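Local structure of probable manganase-dependent inorganic pyrophosphatase (Clostridium perfringens, 3L2B) at residues Gln133-Ile137 with Ile156-Ala160; Pro101-Ala107 with Gly121-Ala126; Ala88-Asn94 with Asn164-Thr170; Ala29-Met33 with Leu54-Ile59. The protein probably hydrolyses inorganic pyrophosphate with manganese, and this regulatory region of CBS and DRTGG domains binds diadenosine tetraphosphate, an activator, and the inhibitor AMP. All blocks are in the same frame, centred on the assembly; numbering follows the deposited sequence.

How the interactions relate
Interactions 1, 2 and 3 all belong to the DRTGG domain, while interaction 4 lies in a CBS domain, its centre about 26 to 36 Å from their centres. Interactions 2 and 3 join strand pairs at opposite ends of one five-stranded sheet through backbone hydrogen bonds: parallel and mostly buried in interaction 2, antiparallel, bulged and partly exposed in interaction 3. Interaction 1 is the buried, apolar meeting of two helices that cover that sheet; Leu136 touches Ala107, Ala124 and Ala126 of interaction 2, and Ala160 packs on Val167 of interaction 3. Interaction 4 is likewise buried and apolar, but its polar side reaches the bound nucleotide. Interactions 2 and 4 both touch the second subunit.

Interaction 1 (Gln133-Ile137 with Ile156-Ala160)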
# COMPACT_ATOMS: atom_id res chain seq x y z
N GLN A 133 14.33 -7.38 -23.84
CA GLN A 133 13.09 -8.11 -23.97
C GLN A 133 13.35 -9.54 -24.41
O GLN A 133 12.76 -10.47 -23.87
CB GLN A 133 12.13 -7.41 -24.94
CG GLN A 133 11.50 -6.13 -24.38
CD GLN A 133 10.79 -5.32 -25.46
OE1 GLN A 133 10.58 -5.79 -26.58
NE2 GLN A 133 10.43 -4.09 -25.12
N ALA A 134 14.28 -9.71 -25.35
CA ALA A 134 14.62 -11.04 -25.90
C ALA A 134 15.44 -11.90 -24.96
O ALA A 134 15.31 -13.10 -24.94
CB ALA A 134 15.34 -10.91 -27.27
N GLU A 135 16.30 -11.30 -24.16
CA GLU A 135 17.03 -12.12 -23.19
C GLU A 135 16.06 -12.60 -22.11
O GLU A 135 16.18 -13.72 -21.61
CB GLU A 135 18.20 -11.34 -22.58
CG GLU A 135 18.94 -12.05 -21.43
CD GLU A 135 19.67 -13.36 -21.83
OE1 GLU A 135 19.80 -13.65 -23.06
OE2 GLU A 135 20.13 -14.09 -20.90
N LEU A 136 15.07 -11.77 -21.78
CA LEU A 136 14.11 -12.10 -20.73
C LEU A 136 13.31 -13.32 -21.18
O LEU A 136 13.04 -14.25 -20.40
CB LEU A 136 13.20 -10.90 -20.37
CG LEU A 136 13.86 -9.71 -19.61
CD1 LEU A 136 12.92 -8.52 -19.43
CD2 LEU A 136 14.42 -10.14 -18.25
N ILE A 137 12.97 -13.32 -22.47
CA ILE A 137 12.21 -14.40 -23.07
C ILE A 137 13.05 -15.68 -23.08
O ILE A 137 12.56 -16.74 -22.72
CB ILE A 137 11.69 -14.03 -24.48
CG1 ILE A 137 10.55 -13.02 -24.34
CG2 ILE A 137 11.24 -15.28 -25.24
CD1 ILE A 137 10.35 -12.19 -25.57
N ILE A 156 9.69 -9.84 -31.32
CA ILE A 156 9.72 -10.22 -29.91
C ILE A 156 8.46 -10.99 -29.55
O ILE A 156 8.51 -12.00 -28.84
CB ILE A 156 9.88 -9.00 -28.99
CG1 ILE A 156 11.26 -8.36 -29.18
CG2 ILE A 156 9.73 -9.42 -27.55
CD1 ILE A 156 12.36 -9.12 -28.46
N ILE A 157 7.32 -10.54 -30.08
CA ILE A 157 6.05 -11.24 -29.91
C ILE A 157 6.11 -12.67 -30.43
O ILE A 157 5.56 -13.58 -29.81
CB ILE A 157 4.87 -10.51 -30.58
CG1 ILE A 157 4.54 -9.24 -29.80
CG2 ILE A 157 3.64 -11.41 -30.67
CD1 ILE A 157 3.35 -8.47 -30.36
N GLU A 158 6.79 -12.87 -31.55
CA GLU A 158 6.91 -14.21 -32.17
C GLU A 158 7.89 -15.09 -31.39
O GLU A 158 7.73 -16.31 -31.31
CB GLU A 158 7.30 -14.13 -33.67
CG GLU A 158 7.52 -15.48 -34.39
CD GLU A 158 6.23 -16.25 -34.73
OE1 GLU A 158 5.46 -16.62 -33.81
OE2 GLU A 158 5.99 -16.51 -35.94
N LEU A 159 8.89 -14.45 -30.78
CA LEU A 159 9.83 -15.18 -29.91
C LEU A 159 9.04 -15.63 -28.68
O LEU A 159 9.20 -16.75 -28.17
CB LEU A 159 11.01 -14.29 -29.51
CG LEU A 159 12.31 -14.98 -29.08
CD1 LEU A 159 13.00 -15.66 -30.29
CD2 LEU A 159 13.25 -13.98 -28.44
N ALA A 160 8.15 -14.76 -28.23
CA ALA A 160 7.33 -15.04 -27.06
C ALA A 160 6.38 -16.17 -27.39
O ALA A 160 6.22 -17.09 -26.59
CB ALA A 160 6.56 -13.80 -26.62
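Two helices run side by side here, their segment axes 10.0 Å apart and only 2° from parallel. Ile137 and Ile156 bury the most surface, and their rotamers differ in chi2. Ile137 is m,t (chi1 -73°, chi2 156°), which brings its CD1 to 3.5 Å from CG2 of Ile156 and 4.2 Å from CB of Ala160. Ile156 is m,m (chi1 -67°, chi2 -78°); with chi2 turned this way, its CD1 reaches across to CB of Ala134 at 3.7 Å, so the ethyl arm meets one turn of the facing helix and the CG2 methyl the next. Leu159 takes the t,p rotamer and lies along the more open edge: its CD2 sits 3.9 Å from Ala134 CB and 4.0 Å from Ile137 CG2. The small Ala134 is thus touched by both larger residues. Gln133 is m,t, and its OE1 stands 3.7 Å from Ile156 CG1, a van der Waals contact, while its NE2 hydrogen-bonds to the carbonyl of Gly127. The contact itself is held by apolar packing. Both helices lie on the same face of the DRTGG-domain sheet, as expected of an alpha/beta arrangement: Leu136 and Ile137 rest on Leu144 of strand 143-146, Leu136 also on strand 123-126, and Ile157 and Ala160 on strand 89-92.

Interaction 2 (Pro101-Ala107 with Gly121-Ala126)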
# COMPACT_ATOMS: atom_id res chain seq x y z
N PRO A 101 4.97 -17.99 -11.36
CA PRO A 101 5.46 -18.63 -10.14
C PRO A 101 6.69 -18.01 -9.47
O PRO A 101 7.01 -18.34 -8.33
CB PRO A 101 5.80 -20.04 -10.61
CG PRO A 101 6.27 -19.84 -12.01
CD PRO A 101 5.41 -18.71 -12.57
N GLY A 102 7.41 -17.14 -10.18
CA GLY A 102 8.66 -16.59 -9.63
C GLY A 102 8.49 -15.29 -8.87
O GLY A 102 7.47 -15.02 -8.25
N LYS A 103 9.52 -14.47 -8.96
CA LYS A 103 9.55 -13.16 -8.30
C LYS A 103 9.42 -12.03 -9.30
O LYS A 103 9.84 -12.18 -10.46
CB LYS A 103 10.85 -13.00 -7.51
CG LYS A 103 12.17 -13.08 -8.35
CD LYS A 103 13.43 -12.73 -7.48
CE LYS A 103 14.79 -13.01 -8.19
NZ LYS A 103 14.81 -14.30 -8.98
N VAL A 104 8.86 -10.90 -8.85
CA VAL A 104 8.85 -9.66 -9.63
C VAL A 104 10.19 -8.98 -9.51
O VAL A 104 10.73 -8.87 -8.44
CB VAL A 104 7.76 -8.66 -9.21
CG1 VAL A 104 7.70 -7.49 -10.22
CG2 VAL A 104 6.41 -9.34 -9.09
N VAL A 105 10.72 -8.55 -10.63
CA VAL A 105 12.04 -7.98 -10.69
C VAL A 105 12.05 -6.93 -11.78
O VAL A 105 11.54 -7.15 -12.89
CB VAL A 105 13.11 -9.03 -11.03
CG1 VAL A 105 14.46 -8.35 -11.32
CG2 VAL A 105 13.30 -10.01 -9.89
N VAL A 106 12.61 -5.79 -11.45
CA VAL A 106 12.83 -4.76 -12.46
C VAL A 106 14.10 -5.12 -13.21
O VAL A 106 15.17 -5.31 -12.61
CB VAL A 106 12.97 -3.36 -11.84
CG1 VAL A 106 13.35 -2.31 -12.90
CG2 VAL A 106 11.66 -2.99 -11.12
N ALA A 107 13.97 -5.25 -14.52
CA ALA A 107 15.11 -5.55 -15.38
C ALA A 107 15.79 -4.25 -15.78
O ALA A 107 15.52 -3.72 -16.86
CB ALA A 107 14.66 -6.30 -16.60
N GLY A 121 10.58 -18.36 -14.73
CA GLY A 121 9.32 -18.22 -13.99
C GLY A 121 9.09 -16.87 -13.36
O GLY A 121 7.97 -16.56 -12.88
N ASP A 122 10.13 -16.06 -13.37
CA ASP A 122 10.03 -14.72 -12.78
C ASP A 122 9.07 -13.83 -13.56
O ASP A 122 8.68 -14.12 -14.71
CB ASP A 122 11.41 -14.07 -12.62
CG ASP A 122 12.18 -14.64 -11.42
OD1 ASP A 122 11.59 -15.34 -10.55
OD2 ASP A 122 13.38 -14.40 -11.35
N ILE A 123 8.68 -12.75 -12.90
CA ILE A 123 7.96 -11.65 -13.54
C ILE A 123 8.91 -10.48 -13.67
O ILE A 123 9.39 -9.90 -12.68
CB ILE A 123 6.74 -11.24 -12.70
CG1 ILE A 123 5.81 -12.46 -12.53
CG2 ILE A 123 5.98 -10.13 -13.37
CD1 ILE A 123 6.16 -13.35 -11.40
N ALA A 124 9.17 -10.12 -14.92
CA ALA A 124 10.15 -9.08 -15.24
C ALA A 124 9.52 -7.81 -15.75
O ALA A 124 8.77 -7.82 -16.69
CB ALA A 124 11.16 -9.60 -16.26
N ILE A 125 9.86 -6.71 -15.10
CA ILE A 125 9.45 -5.41 -15.56
C ILE A 125 10.59 -4.82 -16.34
O ILE A 125 11.68 -4.68 -15.83
CB ILE A 125 9.10 -4.50 -14.39
CG1 ILE A 125 7.88 -5.05 -13.65
CG2 ILE A 125 8.86 -3.11 -14.90
CD1 ILE A 125 7.70 -4.46 -12.28
N ALA A 126 10.31 -4.50 -17.60
CA ALA A 126 11.33 -4.12 -18.58
C ALA A 126 10.91 -2.94 -19.41
O ALA A 126 9.73 -2.67 -19.59
CB ALA A 126 11.60 -5.30 -19.53
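Strand 104-106, outermost in the DRTGG-domain sheet within this chain, pairs in parallel with strand 123-126, and four backbone hydrogen bonds follow the register: Ile123 N to Lys103 O, Val105 N to Ile123 O and Ile125 N to Val105 O (each 2.8 Å), and Ala107 N to Ile125 O (2.7 Å). Before them, Gly102 N donates to Gly121 O at 2.8 Å; a CB on Gly102 would clash with Asp122.

One carboxylate, Asp122, holds Lys103 twice: OD1 accepts from Lys103 N at 2.8 Å, and OD2 makes a salt bridge with Lys103 NZ, also 2.8 Å; Ser119 N also donates to OD2.

Apolar packing gathers on the face carrying Val104, Val106, Ile123 and Ile125, closest at Val104 CG1 to Ile125 CD1 (3.7 Å). Phe175 of the second subunit covers Val104 and Val106. Val106 and Ile125 touch helix 174-180, while Ala107, Ala124 and Ala126 meet Leu136 of helix 130-138.

The polar contacts therefore sit where the strands begin, while the strands proper present aliphatic groups to helices and the second subunit.

Interaction 3 (Ala88-Asn94 with Asn164-Thr170)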
# COMPACT_ATOMS: atom_id res chain seq x y z
N ALA A 88 -2.94 -2.71 -18.74
CA ALA A 88 -2.04 -3.30 -19.72
C ALA A 88 -2.80 -4.06 -20.79
O ALA A 88 -3.92 -4.48 -20.61
CB ALA A 88 -1.08 -4.23 -19.03
N GLU A 89 -2.15 -4.24 -21.92
CA GLU A 89 -2.68 -5.09 -22.97
C GLU A 89 -1.70 -6.22 -23.17
O GLU A 89 -0.48 -6.02 -23.11
CB GLU A 89 -2.88 -4.30 -24.28
CG GLU A 89 -3.99 -3.22 -24.23
CD GLU A 89 -5.41 -3.75 -24.52
OE1 GLU A 89 -5.62 -4.37 -25.60
OE2 GLU A 89 -6.34 -3.52 -23.70
N ALA A 90 -2.24 -7.40 -23.42
CA ALA A 90 -1.45 -8.58 -23.68
C ALA A 90 -1.12 -8.65 -25.16
O ALA A 90 -1.95 -8.32 -26.00
CB ALA A 90 -2.19 -9.82 -23.24
N GLN A 91 0.11 -9.05 -25.44
CA GLN A 91 0.58 -9.29 -26.81
C GLN A 91 0.72 -10.77 -27.11
O GLN A 91 0.62 -11.22 -28.24
CB GLN A 91 1.93 -8.61 -27.05
CG GLN A 91 1.82 -7.13 -27.26
CD GLN A 91 1.53 -6.42 -26.00
OE1 GLN A 91 2.35 -6.42 -25.09
NE2 GLN A 91 0.36 -5.81 -25.91
N ASN A 92 1.04 -11.52 -26.06
CA ASN A 92 0.96 -12.96 -26.11
C ASN A 92 0.56 -13.50 -24.76
O ASN A 92 0.89 -12.91 -23.72
CB ASN A 92 2.30 -13.57 -26.50
CG ASN A 92 2.20 -15.06 -26.74
OD1 ASN A 92 1.34 -15.50 -27.49
ND2 ASN A 92 3.09 -15.83 -26.13
N ILE A 93 -0.15 -14.62 -24.79
CA ILE A 93 -0.59 -15.30 -23.59
C ILE A 93 -0.29 -16.80 -23.64
O ILE A 93 -0.68 -17.50 -24.58
CB ILE A 93 -2.09 -15.15 -23.37
CG1 ILE A 93 -2.49 -13.67 -23.34
CG2 ILE A 93 -2.51 -15.86 -22.07
CD1 ILE A 93 -4.01 -13.46 -23.29
N ASN A 94 0.39 -17.27 -22.60
CA ASN A 94 0.51 -18.70 -22.35
C ASN A 94 -0.79 -19.19 -21.75
O ASN A 94 -1.02 -19.03 -20.57
CB ASN A 94 1.67 -19.00 -21.40
CG ASN A 94 1.89 -20.50 -21.20
OD1 ASN A 94 0.97 -21.29 -21.37
ND2 ASN A 94 3.12 -20.88 -20.86
N ASN A 164 6.23 -19.64 -25.47
CA ASN A 164 5.04 -19.61 -24.62
C ASN A 164 5.27 -18.75 -23.39
O ASN A 164 4.97 -19.12 -22.26
CB ASN A 164 4.59 -21.02 -24.23
CG ASN A 164 4.10 -21.83 -25.42
OD1 ASN A 164 4.49 -22.97 -25.61
ND2 ASN A 164 3.24 -21.23 -26.22
N ILE A 165 5.82 -17.59 -23.65
CA ILE A 165 6.01 -16.57 -22.62
C ILE A 165 4.92 -15.55 -22.75
O ILE A 165 4.74 -14.96 -23.83
CB ILE A 165 7.37 -15.85 -22.75
CG1 ILE A 165 8.50 -16.88 -22.88
CG2 ILE A 165 7.56 -14.88 -21.53
CD1 ILE A 165 8.60 -17.86 -21.72
N THR A 166 4.18 -15.37 -21.67
CA THR A 166 3.16 -14.31 -21.63
C THR A 166 3.83 -12.94 -21.61
O THR A 166 4.79 -12.69 -20.86
CB THR A 166 2.28 -14.43 -20.41
OG1 THR A 166 1.70 -15.73 -20.40
CG2 THR A 166 1.17 -13.35 -20.42
N VAL A 167 3.33 -12.06 -22.47
CA VAL A 167 3.87 -10.72 -22.61
C VAL A 167 2.75 -9.70 -22.58
O VAL A 167 1.75 -9.86 -23.25
CB VAL A 167 4.58 -10.56 -23.94
CG1 VAL A 167 5.24 -9.20 -24.00
CG2 VAL A 167 5.57 -11.68 -24.14
N ILE A 168 2.94 -8.65 -21.80
CA ILE A 168 1.99 -7.57 -21.76
C ILE A 168 2.70 -6.22 -21.74
O ILE A 168 3.91 -6.13 -21.53
CB ILE A 168 1.07 -7.67 -20.54
CG1 ILE A 168 1.85 -7.38 -19.24
CG2 ILE A 168 0.41 -9.06 -20.50
CD1 ILE A 168 1.00 -7.48 -17.96
N THR A 169 1.91 -5.19 -21.97
CA THR A 169 2.41 -3.83 -22.05
C THR A 169 1.55 -2.88 -21.25
O THR A 169 0.33 -2.83 -21.42
CB THR A 169 2.44 -3.32 -23.51
OG1 THR A 169 3.40 -4.08 -24.25
CG2 THR A 169 2.83 -1.83 -23.55
N THR A 170 2.20 -2.12 -20.38
CA THR A 170 1.50 -1.11 -19.60
C THR A 170 1.95 0.29 -19.98
O THR A 170 3.07 0.47 -20.43
CB THR A 170 1.77 -1.30 -18.09
OG1 THR A 170 1.17 -0.20 -17.37
CG2 THR A 170 3.26 -1.31 -17.80
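Segments 88-94 and 164-170 run antiparallel, their end-to-end directions 174° apart. Glu89 and Thr169 form a hydrogen-bonded pair, with Glu89 N to Thr169 O at 2.9 Å and Thr169 N to Glu89 O at 2.8 Å. Ala90 and Ile168 follow as a non-hydrogen-bonded pair, CA to CA 4.1 Å. Then the register slips by one: Gln91 N (2.9 Å) and, weakly, Asn92 N (3.3 Å) both donate to Val167 O, while Val167 N returns to Asn92 O at 2.9 Å. This is a classic beta bulge, with Gln91 and Asn92 both opposite Val167. It interrupts strand 89-92, an outermost strand of the DRTGG-domain sheet within this chain; strand 166-169 in turn pairs in parallel, along its other edge, with strand 143-146. Among the side chains, Gln91 bends back so that its OE1 accepts from Thr169 OG1 at 2.7 Å. Asn92 ND2 donates to Ile165 O at 3.0 Å, a side-chain bond that adds to the contact beyond the bulge. Farther on, Thr166 OG1 accepts from Asn94 N at 3.0 Å; the Asn94 carboxamide gives a weak bond from ND2 to Asn164 O (2.9 Å), and its OD1 accepts from Glu96 N. Asn164, with positive phi, is the C-prime residue of the Schellman motif closing helix 154-163. Apolar contacts are few: Ile168 CG2 touches Ala90 CB at 3.9 Å, and Ile168 CD1 lies 4.0 Å from Ala88 CB, against helix 79-85.

Interaction 4 (Ala29-Met33 with Leu54-Ile59); sequences AWNIM and LSTSNI. With B4P (bis(adenosine)-5'-tetraphosphate), chain C.
Met33, Leu54 and, equally, Trp30 and Thr56 carry this contact. Build 29-33 as regular helix (Met33 N to Ala29 O 2.9 Å), and 54-59 as a strand end, Leu54 (phi/psi -105/127) and Ser55 (-129/174), turning into helix from Thr56 (-71/-17). CA to CA distances are 8.3 Å for Ala29-Leu54, 8.4 Å for Trp30-Thr56 and 8.8 Å for Met33-Ser55. Met33 is m,t,p and points across, SD 3.9 Å from Leu54 CD2 and CE 3.8 Å from Thr56 CG2. Leu54, t,p, also sets CD2 3.4 Å from Ala29 CB. This is the helix-on-strand core of a CBS domain, where the strand-to-helix turn carries two residues of the nucleotide pocket, Ser55 and Ser57. Ser55, chi1 80° (p), is the N-cap, its OG accepting from Asn58 N at 3.2 Å, and Ser55 N donates to Asn58 OD1 at 2.8 Å, a capping box. Ser55, whose CA-CB bond points away from 29-33, has its OG 2.5 Å from ribose O3E of the diadenosine tetraphosphate; Ser57 OG lies 2.7 Å from its O2E. Trp30 (chi1 165°, chi2 -105°) brings CZ3 to 3.6 Å from Thr56 CG2, while Thr56 OG1 hydrogen-bonds to Thr56 of the second subunit.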
# COMPACT_ATOMS: atom_id res chain seq x y z
N ALA A 29 -11.71 -3.86 -5.62
CA ALA A 29 -12.41 -4.01 -4.35
C ALA A 29 -12.48 -2.62 -3.72
O ALA A 29 -13.54 -2.17 -3.28
CB ALA A 29 -11.70 -5.03 -3.42
N TRP A 30 -11.36 -1.93 -3.73
CA TRP A 30 -11.25 -0.64 -3.07
C TRP A 30 -12.10 0.44 -3.73
O TRP A 30 -12.69 1.27 -3.05
CB TRP A 30 -9.78 -0.20 -2.94
CG TRP A 30 -9.62 1.23 -2.60
CD1 TRP A 30 -9.23 2.21 -3.44
CD2 TRP A 30 -9.85 1.85 -1.33
NE1 TRP A 30 -9.20 3.40 -2.78
CE2 TRP A 30 -9.56 3.21 -1.48
CE3 TRP A 30 -10.26 1.38 -0.08
CZ2 TRP A 30 -9.66 4.13 -0.42
CZ3 TRP A 30 -10.37 2.28 0.97
CH2 TRP A 30 -10.07 3.65 0.79
N ASN A 31 -12.18 0.39 -5.06
CA ASN A 31 -13.05 1.33 -5.79
C ASN A 31 -14.53 1.15 -5.42
O ASN A 31 -15.28 2.12 -5.27
CB ASN A 31 -12.90 1.18 -7.30
CG ASN A 31 -11.56 1.68 -7.80
OD1 ASN A 31 -10.85 2.40 -7.09
ND2 ASN A 31 -11.19 1.29 -9.01
N ILE A 32 -14.92 -0.11 -5.26
CA ILE A 32 -16.28 -0.44 -4.82
C ILE A 32 -16.48 0.04 -3.38
O ILE A 32 -17.45 0.70 -3.08
CB ILE A 32 -16.60 -1.96 -4.99
CG1 ILE A 32 -16.73 -2.28 -6.49
CG2 ILE A 32 -17.89 -2.33 -4.25
CD1 ILE A 32 -16.64 -3.76 -6.84
N MET A 33 -15.53 -0.28 -2.50
CA MET A 33 -15.61 0.10 -1.08
C MET A 33 -15.70 1.59 -0.88
O MET A 33 -16.48 2.07 -0.05
CB MET A 33 -14.40 -0.38 -0.29
CG MET A 33 -14.44 -1.83 0.04
SD MET A 33 -12.92 -2.43 0.78
CE MET A 33 -12.67 -1.32 2.18
N LEU A 54 -13.15 -8.35 3.54
CA LEU A 54 -12.12 -7.39 3.18
C LEU A 54 -12.29 -6.06 3.94
O LEU A 54 -13.33 -5.44 3.93
CB LEU A 54 -12.15 -7.11 1.68
CG LEU A 54 -10.86 -6.39 1.24
CD1 LEU A 54 -9.67 -7.34 1.32
CD2 LEU A 54 -11.01 -5.74 -0.14
N SER A 55 -11.23 -5.63 4.60
CA SER A 55 -11.20 -4.27 5.18
C SER A 55 -9.94 -3.54 4.77
O SER A 55 -9.00 -4.13 4.21
CB SER A 55 -11.16 -4.37 6.68
OG SER A 55 -9.82 -4.63 7.05
N THR A 56 -9.87 -2.27 5.14
CA THR A 56 -8.62 -1.52 4.90
C THR A 56 -7.48 -1.98 5.80
O THR A 56 -6.35 -1.71 5.49
CB THR A 56 -8.78 -0.00 5.01
OG1 THR A 56 -9.09 0.35 6.35
CG2 THR A 56 -9.87 0.50 4.05
N SER A 57 -7.78 -2.69 6.88
CA SER A 57 -6.74 -3.32 7.71
C SER A 57 -6.02 -4.46 6.99
O SER A 57 -4.80 -4.58 7.07
CB SER A 57 -7.33 -3.83 9.02
OG SER A 57 -8.10 -5.01 8.84
N ASN A 58 -6.76 -5.29 6.25
CA ASN A 58 -6.16 -6.34 5.39
C ASN A 58 -5.30 -5.74 4.28
O ASN A 58 -4.22 -6.21 3.94
CB ASN A 58 -7.24 -7.16 4.62
CG ASN A 58 -8.27 -7.81 5.51
OD1 ASN A 58 -9.45 -7.72 5.21
ND2 ASN A 58 -7.85 -8.45 6.59
N ILE A 59 -5.88 -4.75 3.63
CA ILE A 59 -5.27 -4.12 2.47
C ILE A 59 -3.97 -3.45 2.92
O ILE A 59 -2.91 -3.64 2.30
CB ILE A 59 -6.16 -3.02 1.83
CG1 ILE A 59 -7.48 -3.62 1.28
CG2 ILE A 59 -5.40 -2.29 0.70
CD1 ILE A 59 -8.39 -2.62 0.55
PA B4P C . -13.47 -2.88 13.51
O1A B4P C . -13.08 -2.95 14.92
O2A B4P C . -14.97 -3.31 13.21
O3A B4P C . -13.08 -1.41 13.05
PB B4P C . -13.62 -0.58 11.79
O1B B4P C . -15.02 -0.17 11.99
O2B B4P C . -13.35 -1.37 10.44
O3B B4P C . -12.62 0.66 11.89
PG B4P C . -12.93 1.96 12.77
O1G B4P C . -13.48 1.52 14.07
O2G B4P C . -11.69 2.95 12.85
O3G B4P C . -14.01 2.75 11.89
PD B4P C . -14.47 4.23 12.34
O1D B4P C . -15.85 4.49 11.87
O2D B4P C . -14.29 4.42 13.92
O5E B4P C . -12.54 -3.90 12.72
C5E B4P C . -11.15 -3.61 12.53
C4E B4P C . -10.60 -4.63 11.55
O4E B4P C . -10.92 -5.94 12.00
C3E B4P C . -11.27 -4.50 10.20
O3E B4P C . -10.44 -3.76 9.34
C2E B4P C . -11.50 -5.91 9.71
O2E B4P C . -10.40 -6.35 8.94
C1E B4P C . -11.56 -6.74 10.97
N9A B4P C . -12.99 -7.08 11.20
C8A B4P C . -14.04 -6.22 11.15
N7A B4P C . -15.22 -6.86 11.39
C5A B4P C . -14.94 -8.15 11.61
C6A B4P C . -15.70 -9.36 11.91
N6A B4P C . -17.03 -9.33 12.06
N1A B4P C . -15.03 -10.53 12.04
C2A B4P C . -13.69 -10.58 11.91
N3A B4P C . -12.94 -9.52 11.62
C4A B4P C . -13.48 -8.29 11.46
O5F B4P C . -13.43 5.12 11.54
C5F B4P C . -13.38 5.03 10.13
C4F B4P C . -12.29 5.95 9.65
O4F B4P C . -12.66 7.30 9.93
C3F B4P C . -10.99 5.67 10.36
O3F B4P C . -10.13 4.86 9.55
C2F B4P C . -10.40 7.05 10.59
O2F B4P C . -9.58 7.32 9.47
C1F B4P C . -11.61 7.98 10.62
N9B B4P C . -11.90 8.27 12.04
C8B B4P C . -11.88 7.41 13.07
N7B B4P C . -12.16 8.05 14.23
C5B B4P C . -12.36 9.34 13.96
C6B B4P C . -12.69 10.56 14.73
N6B B4P C . -12.87 10.51 16.06
N1B B4P C . -12.80 11.71 14.05
C2B B4P C . -12.63 11.78 12.73
N3B B4P C . -12.32 10.72 11.96
C4B B4P C . -12.18 9.49 12.51